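Protein toll (Drosophila melanogaster, PDB 4LXR) serves as the cell-surface receptor for the cleaved cytokine Spätzle, switching on the Toll pathway in antifungal immunity and in dorsal-ventral patterning of the embryo. Local coordinates at residues A[113-116]-A[117-120]; A[208-211]-A[212-215]; A[765-768]-A[769-772]. All coordinates share one frame; numbering follows the deposited sequence.

Contact 1 of 3, residues A[113-116]-A[117-120]. With NAG (2-acetamido-2-deoxy-beta-D-glucopyranose), chain I.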
ATOM      1  N   ASN A 113      13.284 -43.188 -23.535  1.00 27.95           N
ATOM      2  CA  ASN A 113      12.252 -43.367 -22.499  1.00 21.05           C
ATOM      3  C   ASN A 113      12.889 -43.856 -21.196  1.00 19.66           C
ATOM      4  O   ASN A 113      13.903 -44.554 -21.220  1.00 21.19           O
ATOM      5  CB  ASN A 113      11.205 -44.398 -22.968  1.00 25.04           C
ATOM      6  CG  ASN A 113      10.366 -43.909 -24.157  1.00 29.71           C
ATOM      7  OD1 ASN A 113       9.884 -42.775 -24.155  1.00 36.35           O
ATOM      8  ND2 ASN A 113      10.189 -44.767 -25.171  1.00 56.96           N
ATOM      9  N   ILE A 114      12.308 -43.503 -20.051  1.00 18.39           N
ATOM     10  CA  ILE A 114      12.806 -44.021 -18.773  1.00 19.02           C
ATOM     11  C   ILE A 114      12.546 -45.529 -18.630  1.00 25.17           C
ATOM     12  O   ILE A 114      11.567 -46.054 -19.162  1.00 24.83           O
ATOM     13  CB  ILE A 114      12.211 -43.205 -17.558  1.00 19.59           C
ATOM     14  CG1 ILE A 114      13.067 -43.355 -16.298  1.00 22.69           C
ATOM     15  CG2 ILE A 114      10.764 -43.559 -17.326  1.00 16.94           C
ATOM     16  CD1 ILE A 114      12.644 -42.410 -15.142  1.00 16.69           C
ATOM     17  N   THR A 115      13.436 -46.232 -17.934  1.00 23.18           N
ATOM     18  CA  THR A 115      13.268 -47.665 -17.748  1.00 22.92           C
ATOM     19  C   THR A 115      13.406 -48.038 -16.282  1.00 27.97           C
ATOM     20  O   THR A 115      13.985 -47.293 -15.487  1.00 22.31           O
ATOM     21  CB  THR A 115      14.327 -48.500 -18.522  1.00 29.00           C
ATOM     22  OG1 THR A 115      15.608 -48.325 -17.908  1.00 30.26           O
ATOM     23  CG2 THR A 115      14.397 -48.115 -20.006  1.00 27.32           C
ATOM     24  N   ARG A 116      12.912 -49.226 -15.952  1.00 18.43           N
ATOM     25  CA  ARG A 116      13.107 -49.825 -14.641  1.00 20.30           C
ATOM     26  C   ARG A 116      14.596 -49.918 -14.270  1.00 22.41           C
ATOM     27  O   ARG A 116      14.981 -49.643 -13.131  1.00 22.95           O
ATOM     28  CB  ARG A 116      12.454 -51.211 -14.593  1.00 18.74           C
ATOM     29  CG  ARG A 116      12.565 -51.882 -13.247  1.00 19.32           C
ATOM     30  CD  ARG A 116      12.342 -53.385 -13.349  1.00 33.27           C
ATOM     31  NE  ARG A 116      13.526 -54.054 -13.887  1.00 47.84           N
ATOM     32  CZ  ARG A 116      13.537 -55.275 -14.421  1.00 43.48           C
ATOM     33  NH1 ARG A 116      14.680 -55.781 -14.881  1.00 45.79           N
ATOM     34  NH2 ARG A 116      12.413 -55.982 -14.504  1.00 28.46           N
ATOM     35  N   GLN A 117      15.435 -50.306 -15.223  1.00 20.12           N
ATOM     36  CA  GLN A 117      16.880 -50.328 -14.971  1.00 20.78           C
ATOM     37  C   GLN A 117      17.441 -49.005 -14.414  1.00 19.79           C
ATOM     38  O   GLN A 117      18.353 -49.003 -13.586  1.00 27.62           O
ATOM     39  CB  GLN A 117      17.640 -50.720 -16.240  1.00 22.63           C
ATOM     40  CG  GLN A 117      19.146 -50.845 -16.026  1.00 33.00           C
ATOM     41  CD  GLN A 117      19.877 -51.339 -17.263  1.00 44.13           C
ATOM     42  OE1 GLN A 117      20.892 -52.034 -17.166  1.00 50.02           O
ATOM     43  NE2 GLN A 117      19.365 -50.977 -18.432  1.00 49.03           N
ATOM     44  N   HIS A 118      16.878 -47.881 -14.841  1.00 28.25           N
ATOM     45  CA  HIS A 118      17.367 -46.580 -14.378  1.00 22.61           C
ATOM     46  C   HIS A 118      17.297 -46.424 -12.862  1.00 29.22           C
ATOM     47  O   HIS A 118      18.043 -45.628 -12.275  1.00 19.21           O
ATOM     48  CB  HIS A 118      16.626 -45.446 -15.088  1.00 23.21           C
ATOM     49  CG  HIS A 118      16.984 -45.322 -16.536  1.00 29.52           C
ATOM     50  ND1 HIS A 118      16.091 -44.890 -17.493  1.00 25.75           N
ATOM     51  CD2 HIS A 118      18.140 -45.588 -17.193  1.00 24.91           C
ATOM     52  CE1 HIS A 118      16.688 -44.872 -18.673  1.00 20.94           C
ATOM     53  NE2 HIS A 118      17.930 -45.291 -18.520  1.00 20.22           N
ATOM     54  N   LEU A 119      16.442 -47.207 -12.212  1.00 20.71           N
ATOM     55  CA  LEU A 119      16.300 -47.086 -10.764  1.00 20.89           C
ATOM     56  C   LEU A 119      16.946 -48.228  -9.984  1.00 24.97           C
ATOM     57  O   LEU A 119      16.773 -48.306  -8.770  1.00 27.53           O
ATOM     58  CB  LEU A 119      14.823 -46.924 -10.362  1.00 18.68           C
ATOM     59  CG  LEU A 119      14.119 -45.623 -10.771  1.00 26.05           C
ATOM     60  CD1 LEU A 119      12.649 -45.707 -10.411  1.00 16.88           C
ATOM     61  CD2 LEU A 119      14.762 -44.385 -10.087  1.00 17.70           C
ATOM     62  N   ASP A 120      17.682 -49.111 -10.672  1.00 24.83           N
ATOM     63  CA  ASP A 120      18.462 -50.146  -9.985  1.00 24.11           C
ATOM     64  C   ASP A 120      19.316 -49.519  -8.864  1.00 25.17           C
ATOM     65  O   ASP A 120      19.868 -48.426  -9.041  1.00 21.37           O
ATOM     66  CB  ASP A 120      19.383 -50.887 -10.963  1.00 22.12           C
ATOM     67  CG  ASP A 120      18.629 -51.856 -11.894  1.00 30.06           C
ATOM     68  OD1 ASP A 120      17.407 -52.078 -11.724  1.00 25.30           O
ATOM     69  OD2 ASP A 120      19.280 -52.415 -12.803  1.00 32.45           O
TER
HETATM   70  C1  NAG I2012       8.966 -44.526 -25.919  1.00 53.06           C
HETATM   71  C2  NAG I2012       9.644 -44.204 -27.258  1.00 55.19           C
HETATM   72  C3  NAG I2012       8.614 -44.151 -28.398  1.00 63.57           C
HETATM   73  C4  NAG I2012       7.684 -45.360 -28.386  1.00 63.70           C
HETATM   74  C5  NAG I2012       7.094 -45.566 -26.999  1.00 61.25           C
HETATM   75  C6  NAG I2012       6.234 -46.808 -26.902  1.00 64.29           C
HETATM   76  C7  NAG I2012      11.665 -42.799 -27.347  1.00 58.08           C
HETATM   77  C8  NAG I2012      12.417 -44.050 -27.698  1.00 57.26           C
HETATM   78  N2  NAG I2012      10.348 -42.936 -27.161  1.00 57.35           N
HETATM   79  O3  NAG I2012       9.301 -44.090 -29.644  1.00 60.41           O
HETATM   80  O4  NAG I2012       6.615 -45.159 -29.305  1.00 61.69           O
HETATM   81  O5  NAG I2012       8.162 -45.712 -26.053  1.00 63.98           O
HETATM   82  O6  NAG I2012       6.828 -47.817 -26.093  1.00 67.02           O
HETATM   83  O7  NAG I2012      12.223 -41.709 -27.241  1.00 52.86           O
HETATM   84  O   HOH W   1      17.754 -49.068 -19.543  1.00 42.99           O
HETATM   85  O   HOH W   2      16.271 -53.993 -13.209  1.00 33.08           O

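Contact 2 of 3, residues A[208-211]-A[212-215]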
ATOM      1  N   ASN A 208     -15.051 -38.736 -15.991  1.00 50.39           N
ATOM      2  CA  ASN A 208     -15.929 -39.889 -15.789  1.00 48.54           C
ATOM      3  C   ASN A 208     -15.738 -40.568 -14.435  1.00 38.41           C
ATOM      4  O   ASN A 208     -15.816 -41.779 -14.337  1.00 39.06           O
ATOM      5  CB  ASN A 208     -15.741 -40.910 -16.919  1.00 57.75           C
ATOM      6  CG  ASN A 208     -16.206 -40.382 -18.276  1.00 71.06           C
ATOM      7  OD1 ASN A 208     -15.390 -40.103 -19.162  1.00 67.02           O
ATOM      8  ND2 ASN A 208     -17.522 -40.246 -18.444  1.00 75.05           N
ATOM      9  N   LEU A 209     -15.476 -39.786 -13.398  1.00 35.12           N
ATOM     10  CA  LEU A 209     -15.271 -40.337 -12.071  1.00 28.84           C
ATOM     11  C   LEU A 209     -16.586 -40.893 -11.543  1.00 34.35           C
ATOM     12  O   LEU A 209     -17.632 -40.250 -11.657  1.00 31.06           O
ATOM     13  CB  LEU A 209     -14.721 -39.267 -11.117  1.00 26.25           C
ATOM     14  CG  LEU A 209     -13.301 -38.779 -11.360  1.00 22.76           C
ATOM     15  CD1 LEU A 209     -12.995 -37.647 -10.384  1.00 20.94           C
ATOM     16  CD2 LEU A 209     -12.266 -39.919 -11.229  1.00 19.21           C
ATOM     17  N   THR A 210     -16.523 -42.114 -11.017  1.00 31.27           N
ATOM     18  CA  THR A 210     -17.652 -42.758 -10.364  1.00 29.18           C
ATOM     19  C   THR A 210     -17.177 -43.377  -9.050  1.00 33.75           C
ATOM     20  O   THR A 210     -15.962 -43.500  -8.801  1.00 31.42           O
ATOM     21  CB  THR A 210     -18.308 -43.868 -11.251  1.00 39.33           C
ATOM     22  OG1 THR A 210     -17.303 -44.796 -11.688  1.00 31.80           O
ATOM     23  CG2 THR A 210     -18.978 -43.266 -12.473  1.00 35.50           C
ATOM     24  N   LYS A 211     -18.145 -43.762  -8.225  1.00 30.79           N
ATOM     25  CA  LYS A 211     -17.910 -44.313  -6.893  1.00 30.83           C
ATOM     26  C   LYS A 211     -16.900 -45.460  -6.896  1.00 31.82           C
ATOM     27  O   LYS A 211     -15.978 -45.493  -6.081  1.00 41.12           O
ATOM     28  CB  LYS A 211     -19.255 -44.744  -6.299  1.00 31.89           C
ATOM     29  CG  LYS A 211     -19.206 -45.714  -5.149  1.00 40.06           C
ATOM     30  CD  LYS A 211     -20.640 -46.029  -4.689  1.00 42.56           C
ATOM     31  CE  LYS A 211     -20.685 -47.231  -3.747  1.00 52.50           C
ATOM     32  NZ  LYS A 211     -22.001 -47.386  -3.047  1.00 52.89           N
ATOM     33  N   HIS A 212     -17.038 -46.368  -7.850  1.00 31.09           N
ATOM     34  CA  HIS A 212     -16.151 -47.520  -7.947  1.00 31.99           C
ATOM     35  C   HIS A 212     -14.680 -47.148  -8.129  1.00 35.11           C
ATOM     36  O   HIS A 212     -13.792 -47.948  -7.813  1.00 31.73           O
ATOM     37  CB  HIS A 212     -16.602 -48.447  -9.087  1.00 49.43           C
ATOM     38  CG  HIS A 212     -15.847 -49.742  -9.153  1.00 63.84           C
ATOM     39  ND1 HIS A 212     -15.958 -50.721  -8.187  1.00 67.62           N
ATOM     40  CD2 HIS A 212     -14.969 -50.217 -10.069  1.00 66.62           C
ATOM     41  CE1 HIS A 212     -15.184 -51.743  -8.509  1.00 69.29           C
ATOM     42  NE2 HIS A 212     -14.574 -51.463  -9.646  1.00 65.98           N
ATOM     43  N   ASP A 213     -14.418 -45.945  -8.638  1.00 36.18           N
ATOM     44  CA  ASP A 213     -13.051 -45.496  -8.870  1.00 34.29           C
ATOM     45  C   ASP A 213     -12.248 -45.444  -7.562  1.00 33.98           C
ATOM     46  O   ASP A 213     -11.022 -45.622  -7.559  1.00 33.85           O
ATOM     47  CB  ASP A 213     -13.022 -44.124  -9.580  1.00 39.52           C
ATOM     48  CG  ASP A 213     -13.314 -44.216 -11.082  1.00 37.98           C
ATOM     49  OD1 ASP A 213     -13.171 -45.312 -11.661  1.00 39.53           O
ATOM     50  OD2 ASP A 213     -13.669 -43.180 -11.694  1.00 34.92           O
ATOM     51  N   PHE A 214     -12.936 -45.223  -6.448  1.00 27.67           N
ATOM     52  CA  PHE A 214     -12.242 -45.085  -5.171  1.00 34.20           C
ATOM     53  C   PHE A 214     -12.487 -46.265  -4.236  1.00 33.61           C
ATOM     54  O   PHE A 214     -12.295 -46.163  -3.026  1.00 26.52           O
ATOM     55  CB  PHE A 214     -12.622 -43.767  -4.488  1.00 36.71           C
ATOM     56  CG  PHE A 214     -12.398 -42.564  -5.353  1.00 35.01           C
ATOM     57  CD1 PHE A 214     -11.120 -42.093  -5.581  1.00 32.71           C
ATOM     58  CD2 PHE A 214     -13.462 -41.921  -5.955  1.00 29.49           C
ATOM     59  CE1 PHE A 214     -10.912 -40.992  -6.390  1.00 37.98           C
ATOM     60  CE2 PHE A 214     -13.256 -40.810  -6.756  1.00 35.24           C
ATOM     61  CZ  PHE A 214     -11.987 -40.355  -6.981  1.00 39.52           C
ATOM     62  N   GLU A 215     -12.897 -47.394  -4.799  1.00 31.01           N
ATOM     63  CA  GLU A 215     -13.078 -48.606  -3.996  1.00 33.13           C
ATOM     64  C   GLU A 215     -11.786 -49.017  -3.282  1.00 27.07           C
ATOM     65  O   GLU A 215     -10.733 -49.189  -3.902  1.00 25.40           O
ATOM     66  CB  GLU A 215     -13.592 -49.748  -4.869  1.00 39.73           C
ATOM     67  CG  GLU A 215     -13.476 -51.099  -4.243  1.00 52.04           C
ATOM     68  CD  GLU A 215     -13.837 -52.194  -5.220  1.00 74.59           C
ATOM     69  OE1 GLU A 215     -12.910 -52.852  -5.741  1.00 82.80           O
ATOM     70  OE2 GLU A 215     -15.047 -52.381  -5.475  1.00 77.78           O
TER
HETATM   71  O   HOH W   3     -15.518 -44.526 -13.570  1.00 35.23           O

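Contact 3 of 3, residues A[765-768]-A[769-772]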
ATOM      1  N   GLU A 765      25.562  71.336   0.174  1.00 33.72           N
ATOM      2  CA  GLU A 765      26.703  72.201  -0.099  1.00 35.34           C
ATOM      3  C   GLU A 765      26.529  73.626   0.451  1.00 48.74           C
ATOM      4  O   GLU A 765      27.459  74.432   0.390  1.00 38.14           O
ATOM      5  CB  GLU A 765      27.036  72.217  -1.592  1.00 36.58           C
ATOM      6  CG  GLU A 765      27.666  70.908  -2.051  1.00 42.67           C
ATOM      7  CD  GLU A 765      28.050  70.932  -3.507  1.00 41.57           C
ATOM      8  OE1 GLU A 765      28.413  72.014  -4.012  1.00 43.21           O
ATOM      9  OE2 GLU A 765      27.971  69.866  -4.151  1.00 47.57           O
ATOM     10  N   LEU A 766      25.353  73.928   1.002  1.00 36.12           N
ATOM     11  CA  LEU A 766      25.096  75.262   1.559  1.00 40.72           C
ATOM     12  C   LEU A 766      25.335  75.326   3.059  1.00 37.07           C
ATOM     13  O   LEU A 766      24.904  74.438   3.817  1.00 35.46           O
ATOM     14  CB  LEU A 766      23.662  75.743   1.272  1.00 43.29           C
ATOM     15  CG  LEU A 766      23.347  76.333  -0.104  1.00 48.11           C
ATOM     16  CD1 LEU A 766      24.365  77.387  -0.469  1.00 43.46           C
ATOM     17  CD2 LEU A 766      23.296  75.255  -1.181  1.00 51.21           C
ATOM     18  N   SER A 767      26.015  76.389   3.466  1.00 38.77           N
ATOM     19  CA  SER A 767      26.182  76.757   4.859  1.00 50.48           C
ATOM     20  C   SER A 767      25.096  77.758   5.270  1.00 54.67           C
ATOM     21  O   SER A 767      24.470  78.401   4.426  1.00 41.13           O
ATOM     22  CB  SER A 767      27.566  77.404   5.046  1.00 51.24           C
ATOM     23  OG  SER A 767      27.741  77.885   6.360  1.00 57.14           O
ATOM     24  N   THR A 768      24.885  77.902   6.572  1.00 40.14           N
ATOM     25  CA  THR A 768      23.948  78.895   7.069  1.00 52.29           C
ATOM     26  C   THR A 768      24.437  80.315   6.749  1.00 57.84           C
ATOM     27  O   THR A 768      23.640  81.248   6.674  1.00 59.74           O
ATOM     28  CB  THR A 768      23.703  78.748   8.577  1.00 49.52           C
ATOM     29  OG1 THR A 768      24.949  78.837   9.267  1.00 52.40           O
ATOM     30  CG2 THR A 768      23.085  77.411   8.882  1.00 45.64           C
ATOM     31  N   ASN A 769      25.742  80.473   6.539  1.00 60.65           N
ATOM     32  CA  ASN A 769      26.292  81.767   6.147  1.00 65.52           C
ATOM     33  C   ASN A 769      26.000  82.118   4.689  1.00 66.33           C
ATOM     34  O   ASN A 769      25.735  83.281   4.362  1.00 77.31           O
ATOM     35  CB  ASN A 769      27.799  81.812   6.402  1.00 77.13           C
ATOM     36  CG  ASN A 769      28.163  81.356   7.800  1.00 85.17           C
ATOM     37  OD1 ASN A 769      28.894  80.377   7.977  1.00 85.48           O
ATOM     38  ND2 ASN A 769      27.647  82.060   8.804  1.00 84.77           N
ATOM     39  N   ASP A 770      26.045  81.111   3.819  1.00 57.33           N
ATOM     40  CA  ASP A 770      25.832  81.307   2.385  1.00 56.79           C
ATOM     41  C   ASP A 770      24.421  81.783   2.076  1.00 55.88           C
ATOM     42  O   ASP A 770      24.179  82.456   1.077  1.00 57.09           O
ATOM     43  CB  ASP A 770      26.042  79.993   1.633  1.00 53.81           C
ATOM     44  CG  ASP A 770      27.407  79.392   1.871  1.00 54.96           C
ATOM     45  OD1 ASP A 770      28.386  80.155   1.988  1.00 53.58           O
ATOM     46  OD2 ASP A 770      27.502  78.150   1.930  1.00 48.43           O
ATOM     47  N   ILE A 771      23.498  81.409   2.947  1.00 59.05           N
ATOM     48  CA  ILE A 771      22.079  81.411   2.637  1.00 61.43           C
ATOM     49  C   ILE A 771      21.408  82.629   3.272  1.00 71.83           C
ATOM     50  O   ILE A 771      20.355  83.097   2.835  1.00 74.06           O
ATOM     51  CB  ILE A 771      21.457  80.098   3.170  1.00 53.82           C
ATOM     52  CG1 ILE A 771      20.011  79.946   2.756  1.00 60.83           C
ATOM     53  CG2 ILE A 771      21.531  80.034   4.676  1.00 53.65           C
ATOM     54  CD1 ILE A 771      19.336  78.795   3.467  1.00 59.75           C
ATOM     55  N   CYS A 772      22.069  83.171   4.282  1.00 74.08           N
ATOM     56  CA  CYS A 772      21.432  84.099   5.185  1.00 77.11           C
ATOM     57  C   CYS A 772      22.478  85.059   5.717  1.00 85.28           C
ATOM     58  O   CYS A 772      23.069  84.806   6.766  1.00 93.44           O
ATOM     59  CB  CYS A 772      20.791  83.305   6.326  1.00 74.66           C
ATOM     60  SG  CYS A 772      20.021  84.274   7.623  1.00108.45           S
TER

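Contact 1 of 3, residues A[113-116]-A[117-120]
Two first torsions bring Thr115 and His118 together. Thr115 has OG1 wedged between its own backbone N and carbonyl carbon (chi1 70°), and His118 carries its ring beside its backbone N with CG opposite the carbonyl carbon (chi1 -70°). The imidazole therefore folds back beneath the threonine, whose OG1 stands 3.4 Å above the plane of the His118 ring, over its centre. Ile114 meets the same ring differently: its CA lies in the ring plane and its CG1 near that plane, at the ND1 edge. That edge also faces the chain, with His118 ND1 3.0 Å from Thr115 N. The other ring nitrogen, NE2, is hydrogen-bonded to Gly84 O, so the ring is fixed from outside the turn as well. The backbone supplies the rest of the fold-back. His118 N gives a bond of 3.0 Å to Thr115 O and shares itself with a weak one to Thr115 OG1, while Leu119 N reaches Arg116 O at 3.0 Å and 159°. These bonds define a short 3-10 turn on the connection between strands 102-106 and 127-131, neighbouring parallel strands of the first, longer leucine-rich solenoid of the Toll ectodomain. Ile114 packs on Phe130 and Leu119 on Phe128, both from strand 127-131. Elsewhere waters bridge polar side chains. One molecule links Thr115 OG1 with Gln117 NE2; a second accepts from Arg116 NE at 2.8 Å and donates to Asp120 OD1 at 2.7 Å, coupling opposite charges that do not touch directly. Where the chain enters the turn, Asn113 ND2 is joined covalently to C1 of an N-acetylglucosamine at 1.5 Å, and Asn113 OD1 is hydrogen-bonded to His137 N and Thr136 OG1.

Contact 2 of 3, residues A[208-211]-A[212-215]
Asp213 swings its carboxylate back across the chain toward Thr210, crossing the Leu209 side chain at about a right angle and that of Thr210 at a slant. The setting is a 3-10 turn in LRR 3, on the return path from strand 198-200 to strand 222-224 of the leucine-rich solenoid. With CG beside its own backbone N (chi1 -78°), Asp213 places OD2 to receive Thr210 N at 3.1 Å; the N-H points nearly straight at the oxygen (161°) but arrives from above the carboxylate plane. The exchange is returned by the backbone, Asp213 N donating to Thr210 O at 2.9 Å, so the two residues are tied twice, once through a side chain and once through the main chain. Leu209 brings its CD2 to 3.6 Å from Asp213 OD2, across the acid, and the same methyl comes within 4.3 Å of Phe214 CZ. The phenyl ring has Asp213 CB above one face, displaced toward the rim, while Met185 touches both Asp213 and Phe214. The buried carboxylate has polar partners besides these apolar neighbours: Arg187 NH1 forms a salt bridge to Asp213 OD1, and the pairing probably favours the ionised acid. The turn continues with Phe214 N bonded to Lys211 O, an oxygen that also takes part in a hydrogen bond with His240 ND1. A single water completes the polar network: it donates to Asn208 O and to Asp213 OD2, and sits 2.6 Å from Thr210 OG1.

Contact 3 of 3, residues A[765-768]-A[769-772]
Asp770 reaches back along the chain to Ser767, and each atom of its side chain finds something on the way. CB lies 3.7 Å from Leu766 CD1, the leucine side chain slanting across that of the aspartate, and is also near Ser767 O. CG comes next, placed beside its own backbone N (chi1 -57°), which turns the carboxylate back toward Ser767. Of the two oxygens, OD1 only skirts Ser767 CB, whereas OD2 takes the hydrogen of Ser767 N at 2.8 Å. That bond is nearly straight (163°), although the donor stands above the carboxylate plane; OD2 also lies 3.2 Å from Ser767 CB. In the reciprocal bond Ser767 OG accepts from Asn769 N at 3.3 Å. The pair forms a capping box, with Ser767 as N-cap of the short helix 768-771 in the second C-terminal leucine-rich-repeat module, LRRCT 2. A negative carboxylate at this end of a helix is probably favourable to the helix dipole. The backbone bonds of the helix are weak: Asp770 N and Ile771 N both lean on Ser767 O, the former at 3.2 Å. An alanine in place of Ser767 would remove the hydroxyl and would probably leave Asn769 N without its capping acceptor, with half of the capping box lost. Beyond the cap, Ile771 CG2 presses close on Thr768 O, at 3.1 Å, while its side chain and that of Thr768 pack on Leu736 of helix 733-740. Cys772 has CB 3.5 Å from Thr768 O and extends SG into a disulfide with Cys730, tying the helix's exit to the loop before helix 733-740.

In the fold
All three contacts are local turns in which a side chain folds back on residues three or so positions earlier. Contacts 1 and 2 lie on the same side of the chain's centre, about 31 Å apart between centres, each in a loop joining parallel strands of the long solenoid. Both are partly buried, yet contact 1 is built round a histidine ring under a hydroxyl, contact 2 round a salt-bridged carboxylate that accepts a backbone N-H; waters serve both, and only contact 1 carries a sugar. Contact 3, about 128 Å from contact 1 between centres, is a surface helix cap near the far end, secured by a disulfide.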